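PDB 2WKW: carboxylesterase from Alcaligenes sp., which hydrolyses carboxylic esters, probably as a serine hydrolase of the alpha/beta-hydrolase family. Local coordinates for the W22 site. Residues are numbered along the deposited sequence; one frame, centred on the assembly and turned at random.

The W22 site. Residues 70-73, 134, 136, 141, 144-145, 206-207, 261-262, 265, 298. With W22 ([(2S)-4-methyl-3-oxo-2,3,4,5-tetrahydro-1H-1,4-benzodiazepin-2-yl]acetic acid), chain B.
The active site of this esterase buries nearly all of W22, a product analogue, with its acetate among arginines and its amide at the catalytic serine. At the acetate end Arg265, its chain extended from CG to NE, meets the carboxylate end-on: NH1 bonds W22 O3 at 2.8 Å, nearly straight and in the guanidinium plane, while W22 O2 lies about 30° out of that plane, so the NH2 bond is less well aligned. Arg261 comes in edge-on and adds NE to W22 O3 at 3.0 Å, so that oxygen is gripped by two guanidinium groups, whose expected positive charge would probably favour the ionised acid. The flat indole of Trp262 offers a face to NH1 of Arg265, which lies toward its rim, while NE1 is spent on a lone pair of Ile144 O, fixing the ring. An alanine at Arg265 would probably weaken acid binding, since it removes both nitrogens of the end-on pair. Next comes the amide, whose O1 sits in the oxyanion hole, W22 O1 accepting from Cys71 N at 2.9 Å and Gln207 N at 3.0 Å; backbone N-H groups suit this task because the main chain fixes them. Ser206, the nucleophile, holds OG anti to its backbone N (chi1 -156°), 2.8 Å from W22 C9 and close to W22 O1, consistent with approach to a substrate carbonyl. The catalytic base His298 hydrogen-bonds it, NE2 to Ser206 OG at 2.6 Å. Beyond, the fused benzene ring lies among apolar groups: Cys71 SG, locked in a disulfide with adjacent Cys72, approaches W22 C5, and small Ala136 allows close packing at the rim. Branched Ile144 lays CG2 over the ring face, 3.7 Å from the centroid. Phe145, flat and apolar, has His298 CD2 at its edge and sets CE1 near W22 C7 and 3.6 Å from W22 C3.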
ATOM      1  N   GLY A  70      12.140   5.222   2.156  1.00 15.80           N
ATOM      2  CA  GLY A  70      13.322   5.017   1.302  1.00 18.19           C
ATOM      3  C   GLY A  70      13.176   3.871   0.312  1.00 16.41           C
ATOM      4  O   GLY A  70      12.058   3.575  -0.135  1.00 16.20           O
ATOM      5  N   CYS A  71      14.293   3.226  -0.037  1.00 14.95           N
ATOM      6  CA  CYS A  71      14.257   2.125  -0.997  1.00 16.62           C
ATOM      7  C   CYS A  71      13.631   0.900  -0.383  1.00 16.00           C
ATOM      8  O   CYS A  71      13.576   0.775   0.834  1.00 12.78           O
ATOM      9  CB  CYS A  71      15.661   1.733  -1.501  1.00 18.16           C
ATOM     10  SG  CYS A  71      16.422   0.396  -0.544  1.00 19.82           S
ATOM     11  N   CYS A  72      13.196  -0.021  -1.238  1.00 16.08           N
ATOM     12  CA  CYS A  72      13.007  -1.412  -0.814  1.00 15.83           C
ATOM     13  C   CYS A  72      11.912  -1.569   0.237  1.00 16.70           C
ATOM     14  O   CYS A  72      11.835  -2.603   0.897  1.00 15.64           O
ATOM     15  CB  CYS A  72      14.332  -1.907  -0.253  1.00 18.51           C
ATOM     16  SG  CYS A  72      15.714  -1.376  -1.305  1.00 18.59           S
ATOM     17  N   LEU A  73      11.091  -0.521   0.388  1.00 17.16           N
ATOM     18  CA  LEU A  73      10.089  -0.395   1.456  1.00 15.55           C
ATOM     19  C   LEU A  73       8.916   0.455   0.973  1.00 14.74           C
ATOM     20  O   LEU A  73       8.985   1.090  -0.099  1.00 14.78           O
ATOM     21  CB  LEU A  73      10.700   0.301   2.701  1.00 16.20           C
ATOM     22  CG  LEU A  73      11.874  -0.368   3.434  1.00 20.92           C
ATOM     23  CD1 LEU A  73      12.771   0.655   4.191  1.00 16.32           C
ATOM     24  CD2 LEU A  73      11.390  -1.512   4.326  1.00 14.87           C
ATOM     25  N   PHE A 134      15.343  -3.926  -8.654  1.00 19.18           N
ATOM     26  CA  PHE A 134      16.230  -4.324  -7.567  1.00 17.92           C
ATOM     27  C   PHE A 134      15.389  -4.843  -6.398  1.00 17.75           C
ATOM     28  O   PHE A 134      14.306  -4.323  -6.139  1.00 19.44           O
ATOM     29  CB  PHE A 134      17.041  -3.100  -7.109  1.00 20.23           C
ATOM     30  CG  PHE A 134      17.871  -3.346  -5.876  1.00 24.11           C
ATOM     31  CD1 PHE A 134      17.448  -2.886  -4.627  1.00 22.91           C
ATOM     32  CD2 PHE A 134      19.073  -4.050  -5.957  1.00 25.80           C
ATOM     33  CE1 PHE A 134      18.226  -3.115  -3.472  1.00 27.32           C
ATOM     34  CE2 PHE A 134      19.860  -4.292  -4.808  1.00 28.08           C
ATOM     35  CZ  PHE A 134      19.438  -3.827  -3.566  1.00 26.41           C
ATOM     36  N   ALA A 136      16.224  -6.023  -2.147  1.00 17.26           N
ATOM     37  CA  ALA A 136      17.267  -6.145  -1.126  1.00 19.78           C
ATOM     38  C   ALA A 136      17.172  -7.504  -0.459  1.00 17.59           C
ATOM     39  O   ALA A 136      16.119  -7.844   0.100  1.00 19.71           O
ATOM     40  CB  ALA A 136      17.132  -5.036  -0.074  1.00 20.78           C
ATOM     41  N   ALA A 141      20.904  -6.455   3.394  1.00 20.75           N
ATOM     42  CA  ALA A 141      20.195  -5.404   4.147  1.00 21.78           C
ATOM     43  C   ALA A 141      20.695  -5.272   5.594  1.00 20.37           C
ATOM     44  O   ALA A 141      20.766  -4.174   6.137  1.00 19.78           O
ATOM     45  CB  ALA A 141      18.703  -5.653   4.147  1.00 18.93           C
ATOM     46  N   ILE A 144      23.696  -2.989   5.542  1.00 20.88           N
ATOM     47  CA  ILE A 144      23.301  -1.626   5.152  1.00 22.11           C
ATOM     48  C   ILE A 144      22.511  -0.944   6.277  1.00 20.32           C
ATOM     49  O   ILE A 144      22.656   0.268   6.506  1.00 20.92           O
ATOM     50  CB  ILE A 144      22.528  -1.624   3.805  1.00 25.02           C
ATOM     51  CG1 ILE A 144      23.481  -2.060   2.668  1.00 25.47           C
ATOM     52  CG2 ILE A 144      21.941  -0.265   3.525  1.00 18.38           C
ATOM     53  CD1 ILE A 144      22.784  -2.565   1.397  1.00 32.68           C
ATOM     54  N   PHE A 145      21.700  -1.729   6.992  1.00 17.43           N
ATOM     55  CA  PHE A 145      20.898  -1.192   8.105  1.00 18.43           C
ATOM     56  C   PHE A 145      21.763  -0.992   9.355  1.00 18.26           C
ATOM     57  O   PHE A 145      21.323  -0.355  10.317  1.00 16.68           O
ATOM     58  CB  PHE A 145      19.732  -2.126   8.458  1.00 17.53           C
ATOM     59  CG  PHE A 145      18.590  -2.147   7.447  1.00 20.21           C
ATOM     60  CD1 PHE A 145      18.242  -1.016   6.716  1.00 18.98           C
ATOM     61  CD2 PHE A 145      17.814  -3.297   7.290  1.00 22.34           C
ATOM     62  CE1 PHE A 145      17.151  -1.050   5.831  1.00 22.04           C
ATOM     63  CE2 PHE A 145      16.724  -3.332   6.403  1.00 19.54           C
ATOM     64  CZ  PHE A 145      16.398  -2.208   5.679  1.00 18.24           C
ATOM     65  N   SER A 206      16.874   7.963   3.732  1.00 15.83           N
ATOM     66  CA  SER A 206      17.791   7.114   2.966  1.00 16.72           C
ATOM     67  C   SER A 206      17.721   7.443   1.461  1.00 19.42           C
ATOM     68  O   SER A 206      18.091   8.548   1.060  1.00 15.84           O
ATOM     69  CB  SER A 206      17.497   5.639   3.258  1.00 17.94           C
ATOM     70  OG  SER A 206      18.642   4.838   3.000  1.00 19.13           O
ATOM     71  N   GLN A 207      17.202   6.518   0.646  1.00 19.46           N
ATOM     72  CA  GLN A 207      16.994   6.771  -0.790  1.00 19.41           C
ATOM     73  C   GLN A 207      16.269   8.110  -1.064  1.00 18.14           C
ATOM     74  O   GLN A 207      16.657   8.859  -1.952  1.00 14.97           O
ATOM     75  CB  GLN A 207      16.207   5.607  -1.412  1.00 16.35           C
ATOM     76  CG  GLN A 207      15.775   5.808  -2.866  1.00 19.11           C
ATOM     77  CD  GLN A 207      14.762   4.769  -3.277  1.00 19.28           C
ATOM     78  OE1 GLN A 207      13.589   4.858  -2.902  1.00 16.07           O
ATOM     79  NE2 GLN A 207      15.213   3.746  -4.013  1.00 16.99           N
ATOM     80  N   ARG A 261      30.129   2.499   3.578  1.00 30.62           N
ATOM     81  CA  ARG A 261      28.926   3.082   2.968  1.00 29.70           C
ATOM     82  C   ARG A 261      28.503   4.356   3.685  1.00 26.10           C
ATOM     83  O   ARG A 261      28.103   5.337   3.049  1.00 27.17           O
ATOM     84  CB  ARG A 261      27.769   2.070   3.003  1.00 31.22           C
ATOM     85  CG  ARG A 261      26.460   2.584   2.427  1.00 33.51           C
ATOM     86  CD  ARG A 261      25.417   1.483   2.399  1.00 33.27           C
ATOM     87  NE  ARG A 261      24.399   1.780   1.404  1.00 41.35           N
ATOM     88  CZ  ARG A 261      24.306   1.164   0.231  1.00 42.15           C
ATOM     89  NH1 ARG A 261      25.159   0.201  -0.092  1.00 41.96           N
ATOM     90  NH2 ARG A 261      23.348   1.503  -0.614  1.00 42.18           N
ATOM     91  N   TRP A 262      28.586   4.333   5.015  1.00 23.14           N
ATOM     92  CA  TRP A 262      27.944   5.349   5.846  1.00 23.54           C
ATOM     93  C   TRP A 262      28.840   6.489   6.304  1.00 24.58           C
ATOM     94  O   TRP A 262      28.406   7.649   6.337  1.00 22.76           O
ATOM     95  CB  TRP A 262      27.218   4.683   7.034  1.00 23.08           C
ATOM     96  CG  TRP A 262      25.964   4.009   6.563  1.00 20.87           C
ATOM     97  CD1 TRP A 262      25.719   2.664   6.502  1.00 18.77           C
ATOM     98  CD2 TRP A 262      24.807   4.659   6.021  1.00 21.73           C
ATOM     99  NE1 TRP A 262      24.459   2.437   5.965  1.00 20.63           N
ATOM    100  CE2 TRP A 262      23.882   3.646   5.664  1.00 21.05           C
ATOM    101  CE3 TRP A 262      24.464   6.010   5.789  1.00 23.48           C
ATOM    102  CZ2 TRP A 262      22.630   3.937   5.093  1.00 17.71           C
ATOM    103  CZ3 TRP A 262      23.222   6.295   5.226  1.00 22.47           C
ATOM    104  CH2 TRP A 262      22.319   5.260   4.888  1.00 20.45           C
ATOM    105  N   ARG A 265      28.983   9.620   4.155  1.00 25.60           N
ATOM    106  CA  ARG A 265      27.708  10.328   4.047  1.00 24.54           C
ATOM    107  C   ARG A 265      27.500  11.267   5.228  1.00 23.28           C
ATOM    108  O   ARG A 265      27.013  12.400   5.067  1.00 23.65           O
ATOM    109  CB  ARG A 265      26.534   9.344   3.887  1.00 23.05           C
ATOM    110  CG  ARG A 265      26.518   8.618   2.523  1.00 25.04           C
ATOM    111  CD  ARG A 265      25.494   7.480   2.538  1.00 30.58           C
ATOM    112  NE  ARG A 265      25.309   6.865   1.225  1.00 30.60           N
ATOM    113  CZ  ARG A 265      24.498   5.834   0.983  1.00 37.93           C
ATOM    114  NH1 ARG A 265      23.782   5.268   1.959  1.00 27.81           N
ATOM    115  NH2 ARG A 265      24.400   5.358  -0.245  1.00 36.18           N
ATOM    116  N   HIS A 298      19.867   2.080  10.993  1.00 18.16           N
ATOM    117  CA  HIS A 298      19.367   2.869   9.851  1.00 19.14           C
ATOM    118  C   HIS A 298      17.836   2.970   9.898  1.00 17.08           C
ATOM    119  O   HIS A 298      17.239   3.944   9.404  1.00 16.35           O
ATOM    120  CB  HIS A 298      19.830   2.216   8.528  1.00 14.37           C
ATOM    121  CG  HIS A 298      19.465   2.986   7.302  1.00 18.23           C
ATOM    122  ND1 HIS A 298      19.798   4.309   7.130  1.00 15.86           N
ATOM    123  CD2 HIS A 298      18.791   2.617   6.181  1.00 16.76           C
ATOM    124  CE1 HIS A 298      19.341   4.732   5.963  1.00 17.26           C
ATOM    125  NE2 HIS A 298      18.727   3.724   5.366  1.00 15.81           N
TER
HETATM  126  O1  W22 B 577      17.025   3.521   0.906  1.00 15.74           O
HETATM  127  C9  W22 B 577      17.825   2.725   1.412  1.00 20.86           C
HETATM  128  C10 W22 B 577      19.271   2.617   0.953  1.00 21.93           C
HETATM  129  C11 W22 B 577      19.734   3.819   0.104  1.00 22.78           C
HETATM  130  C12 W22 B 577      21.255   3.869   0.108  1.00 33.02           C
HETATM  131  O3  W22 B 577      21.901   3.429   1.090  1.00 27.09           O
HETATM  132  O2  W22 B 577      21.826   4.346  -0.890  1.00 26.57           O
HETATM  133  N1  W22 B 577      17.475   1.906   2.418  1.00 24.41           N
HETATM  134  C8  W22 B 577      16.135   1.896   3.005  1.00 24.32           C
HETATM  135  C7  W22 B 577      18.414   0.977   3.030  1.00 20.27           C
HETATM  136  C4  W22 B 577      18.814  -0.113   2.061  1.00 21.02           C
HETATM  137  C5  W22 B 577      19.345   0.124   0.779  1.00 22.91           C
HETATM  138  N2  W22 B 577      19.546   1.375   0.246  1.00 18.14           N
HETATM  139  C3  W22 B 577      18.619  -1.416   2.517  1.00 22.13           C
HETATM  140  C2  W22 B 577      18.943  -2.481   1.704  1.00 17.69           C
HETATM  141  C1  W22 B 577      19.466  -2.271   0.427  1.00 21.51           C
HETATM  142  C6  W22 B 577      19.665  -0.968  -0.038  1.00 24.56           C